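Local coordinates for hydroxyglutarate synthase (Oryza sativa, PDB 6W1K), which catalyses the iron(II)-dependent decarboxylation and hydroxylation of 2-oxoadipate to D-2-hydroxyglutarate, a step of plant lysine catabolism, at residues S49-H54 against R202-I207; F65-Y70 against L127-L132. All coordinates share one frame; numbering follows the deposited sequence.

How the contacts relate
Contacts 1 and 2 exemplify packing outside the pocket: contact 1 joins a helix end to a loop, contact 2 two parallel strand ends. They lie on opposite sides of the centre of the chain, with their own centres 40 Å apart and their nearest atoms about 29 Å apart. Contact 2 is nested along the chain inside the loop that contact 1 closes. Between 49-54 and 65-70 runs strand 57-65, which carries the metal ligand His59 and the 2-oxoadipate-binding Arg63; contact 2 continues from the end of that strand. Neither contact enters the pocket: the side chain of Leu127 is about 10 Å from bound 2-oxoadipate, and that of Arg202 about 11 Å from that of His59.

Contact 1 (S49-H54 against R202-I207); sequences SYDGDH and RLISDI
The carboxylate of Asp51, at the end of a helix, meets the loop residues Ile204 and Ser205 and gathers donors on both oxygens. Asp51 OD1 uses its syn lone pair for the backbone N of Ile204, 3.2 Å away and nearly straight (172°). On its anti side Asp51 OD1 also accepts His54 ND1 at 3.0 Å. Asp51 OD2 takes two short bonds, from Ser205 N at 2.6 Å and, through its anti lone pair, from Ser205 OG, also at 2.6 Å. Four donors thus fix the rotation of this buried group and would probably keep it ionised. Replacing Asp51 with an alanine would probably leave the amide N-H groups of Ile204 and Ser205 without their acceptor and set the His54 ring freer to turn. That ring has CG2 of Ile204 over the centre of one face, a CH-pi contact 3.7 Å from the centroid.

The flank of Tyr50 is looser and more exposed. CG stands anti to the backbone N (chi1 -175°), and the ring presents its edge to Ser205 OG and Asp206 OD2; Tyr50 OH gives one hydrogen bond to Asp206 OD2 at 2.7 Å. Tyr50 CE2 rests 3.6 Å from Ile207 CG2. From helix 210-219, Phe216 meets the Tyr50 ring and Phe213 touches Leu203 and Ile207; the contact ties the end of helix 38-51 to the loop leading from strand 195-199 into that helix.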
ATOM      1  N   SER A  49      -1.799   5.972  21.379  1.00 48.78           N
ATOM      2  CA  SER A  49      -2.091   6.634  22.647  1.00 51.95           C
ATOM      3  C   SER A  49      -3.566   6.522  23.003  1.00 50.13           C
ATOM      4  O   SER A  49      -3.922   6.355  24.174  1.00 51.14           O
ATOM      5  CB  SER A  49      -1.692   8.109  22.577  1.00 55.83           C
ATOM      6  OG  SER A  49      -0.294   8.266  22.424  1.00 58.97           O
ATOM      7  N   TYR A  50      -4.436   6.625  22.002  1.00 50.12           N
ATOM      8  CA  TYR A  50      -5.873   6.584  22.238  1.00 49.85           C
ATOM      9  C   TYR A  50      -6.378   5.166  22.504  1.00 50.07           C
ATOM     10  O   TYR A  50      -7.196   4.948  23.398  1.00 50.39           O
ATOM     11  CB  TYR A  50      -6.585   7.174  21.023  1.00 50.84           C
ATOM     12  CG  TYR A  50      -8.072   7.306  21.188  1.00 52.00           C
ATOM     13  CD1 TYR A  50      -8.629   8.468  21.721  1.00 54.32           C
ATOM     14  CD2 TYR A  50      -8.921   6.281  20.803  1.00 53.19           C
ATOM     15  CE1 TYR A  50     -10.001   8.604  21.875  1.00 56.67           C
ATOM     16  CE2 TYR A  50     -10.297   6.405  20.952  1.00 55.50           C
ATOM     17  CZ  TYR A  50     -10.830   7.571  21.484  1.00 57.31           C
ATOM     18  OH  TYR A  50     -12.190   7.695  21.640  1.00 59.88           O
ATOM     19  N   ASP A  51      -5.913   4.194  21.730  1.00 50.89           N
ATOM     20  CA  ASP A  51      -6.506   2.869  21.741  1.00 52.68           C
ATOM     21  C   ASP A  51      -5.693   1.841  22.507  1.00 54.85           C
ATOM     22  O   ASP A  51      -6.250   0.817  22.918  1.00 54.66           O
ATOM     23  CB  ASP A  51      -6.677   2.369  20.303  1.00 53.97           C
ATOM     24  CG  ASP A  51      -7.516   1.114  20.219  1.00 55.87           C
ATOM     25  OD1 ASP A  51      -6.943   0.007  20.252  1.00 55.68           O
ATOM     26  OD2 ASP A  51      -8.750   1.250  20.110  1.00 55.65           O
ATOM     27  N   GLY A  52      -4.402   2.066  22.687  1.00 52.25           N
ATOM     28  CA  GLY A  52      -3.534   1.053  23.254  1.00 48.50           C
ATOM     29  C   GLY A  52      -2.718   0.366  22.179  1.00 46.73           C
ATOM     30  O   GLY A  52      -2.763   0.721  21.000  1.00 43.33           O
ATOM     31  N   ASP A  53      -1.965  -0.652  22.595  1.00 45.87           N
ATOM     32  CA  ASP A  53      -1.016  -1.338  21.703  1.00 46.72           C
ATOM     33  C   ASP A  53      -1.752  -2.388  20.875  1.00 42.74           C
ATOM     34  O   ASP A  53      -1.651  -3.600  21.088  1.00 42.22           O
ATOM     35  CB  ASP A  53       0.107  -1.966  22.522  1.00 50.10           C
ATOM     36  CG  ASP A  53       1.224  -2.513  21.657  1.00 50.55           C
ATOM     37  OD1 ASP A  53       1.226  -2.200  20.447  1.00 49.70           O
ATOM     38  OD2 ASP A  53       2.089  -3.252  22.190  1.00 51.55           O
ATOM     39  N   HIS A  54      -2.487  -1.917  19.886  1.00 40.57           N
ATOM     40  CA  HIS A  54      -3.333  -2.845  19.150  1.00 39.05           C
ATOM     41  C   HIS A  54      -3.317  -2.594  17.655  1.00 36.49           C
ATOM     42  O   HIS A  54      -4.223  -3.055  16.957  1.00 36.01           O
ATOM     43  CB  HIS A  54      -4.776  -2.756  19.633  1.00 41.81           C
ATOM     44  CG  HIS A  54      -4.916  -2.926  21.106  1.00 47.65           C
ATOM     45  ND1 HIS A  54      -5.272  -1.897  21.945  1.00 54.42           N
ATOM     46  CD2 HIS A  54      -4.708  -4.006  21.893  1.00 46.77           C
ATOM     47  CE1 HIS A  54      -5.302  -2.342  23.190  1.00 51.43           C
ATOM     48  NE2 HIS A  54      -4.981  -3.621  23.182  1.00 48.66           N
ATOM     49  N   ARG A 202      -9.476  -4.417  14.296  1.00 44.64           N
ATOM     50  CA  ARG A 202      -8.615  -5.006  15.315  1.00 48.83           C
ATOM     51  C   ARG A 202      -8.313  -4.048  16.464  1.00 52.33           C
ATOM     52  O   ARG A 202      -7.700  -4.466  17.450  1.00 50.91           O
ATOM     53  CB  ARG A 202      -7.323  -5.504  14.665  1.00 51.00           C
ATOM     54  CG  ARG A 202      -7.606  -6.636  13.668  1.00 52.54           C
ATOM     55  CD  ARG A 202      -6.350  -7.289  13.140  1.00 57.57           C
ATOM     56  NE  ARG A 202      -6.123  -8.544  13.837  1.00 61.51           N
ATOM     57  CZ  ARG A 202      -5.736  -9.662  13.242  1.00 66.45           C
ATOM     58  NH1 ARG A 202      -5.517  -9.672  11.932  1.00 66.94           N
ATOM     59  NH2 ARG A 202      -5.554 -10.757  13.962  1.00 64.71           N
ATOM     60  N   LEU A 203      -8.741  -2.787  16.381  1.00 48.88           N
ATOM     61  CA  LEU A 203      -8.646  -1.894  17.525  1.00 46.34           C
ATOM     62  C   LEU A 203      -9.696  -2.273  18.564  1.00 48.36           C
ATOM     63  O   LEU A 203     -10.671  -2.966  18.268  1.00 49.01           O
ATOM     64  CB  LEU A 203      -8.845  -0.437  17.107  1.00 41.58           C
ATOM     65  CG  LEU A 203      -7.843   0.060  16.069  1.00 40.78           C
ATOM     66  CD1 LEU A 203      -8.267   1.434  15.558  1.00 38.43           C
ATOM     67  CD2 LEU A 203      -6.413   0.077  16.621  1.00 40.31           C
ATOM     68  N   ILE A 204      -9.522  -1.770  19.782  1.00 51.25           N
ATOM     69  CA  ILE A 204     -10.409  -2.123  20.891  1.00 57.01           C
ATOM     70  C   ILE A 204     -11.373  -0.992  21.238  1.00 52.95           C
ATOM     71  O   ILE A 204     -12.522  -1.243  21.593  1.00 51.07           O
ATOM     72  CB  ILE A 204      -9.579  -2.532  22.127  1.00 65.35           C
ATOM     73  CG1 ILE A 204      -8.746  -1.343  22.620  1.00 76.42           C
ATOM     74  CG2 ILE A 204      -8.672  -3.699  21.778  1.00 64.66           C
ATOM     75  CD1 ILE A 204      -9.362  -0.553  23.774  1.00 78.36           C
ATOM     76  N   SER A 205     -10.934   0.262  21.152  1.00 54.16           N
ATOM     77  CA  SER A 205     -11.776   1.369  21.591  1.00 54.25           C
ATOM     78  C   SER A 205     -12.844   1.666  20.533  1.00 54.36           C
ATOM     79  O   SER A 205     -13.017   0.938  19.552  1.00 53.85           O
ATOM     80  CB  SER A 205     -10.915   2.595  21.880  1.00 53.55           C
ATOM     81  OG  SER A 205     -10.489   3.169  20.661  1.00 53.06           O
ATOM     82  N   ASP A 206     -13.556   2.780  20.703  1.00 55.76           N
ATOM     83  CA  ASP A 206     -14.667   3.101  19.814  1.00 56.74           C
ATOM     84  C   ASP A 206     -14.212   3.444  18.396  1.00 52.75           C
ATOM     85  O   ASP A 206     -15.024   3.376  17.466  1.00 52.66           O
ATOM     86  CB  ASP A 206     -15.484   4.255  20.421  1.00 62.80           C
ATOM     87  CG  ASP A 206     -14.771   5.601  20.324  1.00 67.68           C
ATOM     88  OD1 ASP A 206     -15.462   6.612  20.078  1.00 68.22           O
ATOM     89  OD2 ASP A 206     -13.529   5.650  20.479  1.00 66.86           O
ATOM     90  N   ILE A 207     -12.940   3.785  18.194  1.00 48.60           N
ATOM     91  CA  ILE A 207     -12.475   4.097  16.849  1.00 46.83           C
ATOM     92  C   ILE A 207     -12.211   2.822  16.050  1.00 44.37           C
ATOM     93  O   ILE A 207     -11.729   2.881  14.916  1.00 43.81           O
ATOM     94  CB  ILE A 207     -11.222   4.990  16.888  1.00 47.12           C
ATOM     95  CG1 ILE A 207     -10.084   4.313  17.650  1.00 48.49           C
ATOM     96  CG2 ILE A 207     -11.547   6.331  17.555  1.00 46.88           C
ATOM     97  CD1 ILE A 207      -8.715   4.963  17.378  1.00 50.41           C
TER

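Contact 2 (F65-Y70 against L127-L132); sequences FGVDGY and LLVDEL
Gly66 N donates to Leu127 O at 2.8 Å, the one direct hydrogen bond between 65-70 and 127-132. It arrives in the carbonyl plane on a lone pair, although the N-H is bent from the line to the oxygen (133°). The bond belongs to a parallel bridge in which Phe65 faces Leu127, and a further backbone hydrogen bond links Leu127 with Thr64, the residue before Phe65. Gly66 has no side chain, and Leu127 O lies close to it, just where a CB would point. Just beyond, the chains part, and a water takes over: it donates to Gly66 O at 2.7 Å and accepts from Asp130 N at 3.2 Å, joining two backbones no longer close enough to pair.

Apolar side chains pack beside this polar seam. Phe65 and Leu127 lie side by side and point the same way, Leu127 CD2 meeting the ring edge in its plane, 4.0 Å from Phe65 CD1. Val129 sends CG2 to Val67 CG1, also at 4.0 Å. Val129 CG2 sits beside its backbone N, CG1 holding the anti place (chi1 173°), and lies 4.3 Å from Phe65 CD1. Helix 181-189 covers Phe65 and Leu127 through Ala183, while Ile140 of helix 134-147 touches Phe65.

Inverse gamma turns centred on Gly66 and Leu128 bend both chains as they leave the sheet, and a type I' turn follows from Val67 to Tyr70. The arrangement is that of neighbouring parallel strands, 57-65 and 121-127, diverging at their C-terminal ends, each leading through a loop into a helix, within a domain assigned to the glyoxalase clan.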
ATOM      1  N   PHE A  65       6.885   0.425 -12.343  1.00 24.50           N
ATOM      2  CA  PHE A  65       6.787   0.596 -13.791  1.00 25.66           C
ATOM      3  C   PHE A  65       6.716  -0.767 -14.470  1.00 25.67           C
ATOM      4  O   PHE A  65       7.659  -1.564 -14.373  1.00 25.27           O
ATOM      5  CB  PHE A  65       7.995   1.358 -14.321  1.00 26.18           C
ATOM      6  CG  PHE A  65       8.006   2.821 -13.974  1.00 28.29           C
ATOM      7  CD1 PHE A  65       7.013   3.666 -14.419  1.00 28.43           C
ATOM      8  CD2 PHE A  65       9.063   3.357 -13.251  1.00 30.67           C
ATOM      9  CE1 PHE A  65       7.059   5.036 -14.135  1.00 29.12           C
ATOM     10  CE2 PHE A  65       9.122   4.718 -12.958  1.00 32.05           C
ATOM     11  CZ  PHE A  65       8.115   5.554 -13.384  1.00 30.49           C
ATOM     12  N   GLY A  66       5.613  -1.033 -15.163  1.00 26.10           N
ATOM     13  CA  GLY A  66       5.425  -2.287 -15.870  1.00 27.86           C
ATOM     14  C   GLY A  66       6.141  -2.377 -17.204  1.00 29.50           C
ATOM     15  O   GLY A  66       5.517  -2.408 -18.277  1.00 30.26           O
ATOM     16  N   VAL A  67       7.466  -2.415 -17.149  1.00 30.42           N
ATOM     17  CA  VAL A  67       8.288  -2.469 -18.346  1.00 33.83           C
ATOM     18  C   VAL A  67       9.646  -3.051 -17.970  1.00 33.85           C
ATOM     19  O   VAL A  67      10.178  -2.782 -16.890  1.00 33.56           O
ATOM     20  CB  VAL A  67       8.408  -1.070 -19.004  1.00 34.55           C
ATOM     21  CG1 VAL A  67       9.188  -0.087 -18.134  1.00 32.97           C
ATOM     22  CG2 VAL A  67       9.047  -1.176 -20.362  1.00 38.08           C
ATOM     23  N   ASP A  68      10.182  -3.884 -18.866  1.00 35.93           N
ATOM     24  CA  ASP A  68      11.554  -4.413 -18.762  1.00 38.62           C
ATOM     25  C   ASP A  68      11.821  -5.053 -17.406  1.00 34.79           C
ATOM     26  O   ASP A  68      12.912  -4.951 -16.846  1.00 35.28           O
ATOM     27  CB  ASP A  68      12.590  -3.319 -19.034  1.00 47.81           C
ATOM     28  CG  ASP A  68      12.514  -2.762 -20.459  1.00 56.59           C
ATOM     29  OD1 ASP A  68      13.012  -1.628 -20.671  1.00 59.56           O
ATOM     30  OD2 ASP A  68      11.958  -3.443 -21.361  1.00 55.61           O
ATOM     31  N   GLY A  69      10.823  -5.754 -16.889  1.00 31.19           N
ATOM     32  CA  GLY A  69      10.968  -6.441 -15.627  1.00 29.03           C
ATOM     33  C   GLY A  69      10.940  -5.571 -14.385  1.00 27.36           C
ATOM     34  O   GLY A  69      11.219  -6.081 -13.302  1.00 27.05           O
ATOM     35  N   TYR A  70      10.645  -4.281 -14.500  1.00 24.53           N
ATOM     36  CA  TYR A  70      10.591  -3.382 -13.341  1.00 24.29           C
ATOM     37  C   TYR A  70       9.235  -3.399 -12.637  1.00 23.55           C
ATOM     38  O   TYR A  70       9.035  -2.655 -11.663  1.00 21.94           O
ATOM     39  CB  TYR A  70      10.978  -1.954 -13.783  1.00 24.31           C
ATOM     40  CG  TYR A  70      12.489  -1.757 -13.710  1.00 25.20           C
ATOM     41  CD1 TYR A  70      13.329  -2.252 -14.704  1.00 23.97           C
ATOM     42  CD2 TYR A  70      13.085  -1.163 -12.590  1.00 26.23           C
ATOM     43  CE1 TYR A  70      14.709  -2.144 -14.593  1.00 23.99           C
ATOM     44  CE2 TYR A  70      14.469  -1.059 -12.473  1.00 24.91           C
ATOM     45  CZ  TYR A  70      15.264  -1.561 -13.459  1.00 25.17           C
ATOM     46  OH  TYR A  70      16.625  -1.433 -13.319  1.00 26.84           O
ATOM     47  N   LEU A 127       2.342   0.326 -13.598  1.00 23.55           N
ATOM     48  CA  LEU A 127       1.879   1.117 -14.737  1.00 24.74           C
ATOM     49  C   LEU A 127       2.120   0.368 -16.046  1.00 27.36           C
ATOM     50  O   LEU A 127       3.219  -0.149 -16.293  1.00 29.04           O
ATOM     51  CB  LEU A 127       2.617   2.447 -14.731  1.00 24.75           C
ATOM     52  CG  LEU A 127       2.275   3.447 -15.846  1.00 26.84           C
ATOM     53  CD1 LEU A 127       0.925   4.070 -15.721  1.00 26.41           C
ATOM     54  CD2 LEU A 127       3.386   4.509 -15.760  1.00 28.38           C
ATOM     55  N   LEU A 128       1.099   0.329 -16.894  1.00 28.59           N
ATOM     56  CA  LEU A 128       1.194  -0.315 -18.205  1.00 32.18           C
ATOM     57  C   LEU A 128       1.822   0.691 -19.164  1.00 31.76           C
ATOM     58  O   LEU A 128       1.139   1.409 -19.906  1.00 31.85           O
ATOM     59  CB  LEU A 128      -0.166  -0.805 -18.664  1.00 35.54           C
ATOM     60  CG  LEU A 128      -0.879  -1.755 -17.701  1.00 40.79           C
ATOM     61  CD1 LEU A 128      -2.323  -1.958 -18.165  1.00 44.34           C
ATOM     62  CD2 LEU A 128      -0.134  -3.076 -17.591  1.00 42.70           C
ATOM     63  N   VAL A 129       3.157   0.714 -19.139  1.00 32.36           N
ATOM     64  CA  VAL A 129       3.928   1.781 -19.772  1.00 32.10           C
ATOM     65  C   VAL A 129       3.672   1.818 -21.267  1.00 34.72           C
ATOM     66  O   VAL A 129       3.608   2.893 -21.874  1.00 35.11           O
ATOM     67  CB  VAL A 129       5.425   1.595 -19.470  1.00 31.15           C
ATOM     68  CG1 VAL A 129       6.290   2.602 -20.254  1.00 31.49           C
ATOM     69  CG2 VAL A 129       5.670   1.782 -18.017  1.00 29.78           C
ATOM     70  N   ASP A 130       3.518   0.649 -21.878  1.00 38.02           N
ATOM     71  CA  ASP A 130       3.351   0.605 -23.323  1.00 43.82           C
ATOM     72  C   ASP A 130       2.028   1.201 -23.754  1.00 42.73           C
ATOM     73  O   ASP A 130       1.790   1.301 -24.953  1.00 42.82           O
ATOM     74  CB  ASP A 130       3.473  -0.831 -23.838  1.00 54.45           C
ATOM     75  CG  ASP A 130       2.425  -1.753 -23.259  1.00 66.27           C
ATOM     76  OD1 ASP A 130       1.594  -1.292 -22.445  1.00 68.78           O
ATOM     77  OD2 ASP A 130       2.440  -2.948 -23.615  1.00 73.72           O
ATOM     78  N   GLU A 131       1.164   1.597 -22.817  1.00 42.80           N
ATOM     79  CA  GLU A 131      -0.098   2.242 -23.155  1.00 44.64           C
ATOM     80  C   GLU A 131      -0.017   3.765 -23.103  1.00 41.95           C
ATOM     81  O   GLU A 131      -0.969   4.433 -23.506  1.00 41.22           O
ATOM     82  CB  GLU A 131      -1.206   1.740 -22.221  1.00 49.78           C
ATOM     83  CG  GLU A 131      -1.412   0.247 -22.324  1.00 56.67           C
ATOM     84  CD  GLU A 131      -2.681  -0.239 -21.624  1.00 65.29           C
ATOM     85  OE1 GLU A 131      -3.473   0.607 -21.166  1.00 66.35           O
ATOM     86  OE2 GLU A 131      -2.889  -1.469 -21.532  1.00 65.29           O
ATOM     87  N   LEU A 132       1.100   4.327 -22.662  1.00 39.79           N
ATOM     88  CA  LEU A 132       1.229   5.772 -22.580  1.00 39.37           C
ATOM     89  C   LEU A 132       1.684   6.338 -23.917  1.00 39.58           C
ATOM     90  O   LEU A 132       2.010   5.602 -24.850  1.00 38.91           O
ATOM     91  CB  LEU A 132       2.225   6.167 -21.501  1.00 39.84           C
ATOM     92  CG  LEU A 132       2.007   5.589 -20.112  1.00 42.29           C
ATOM     93  CD1 LEU A 132       3.295   5.734 -19.301  1.00 42.06           C
ATOM     94  CD2 LEU A 132       0.839   6.299 -19.453  1.00 42.89           C
TER
HETATM   95  O   HOH W   1       5.027  -2.024 -20.921  1.00 44.56           O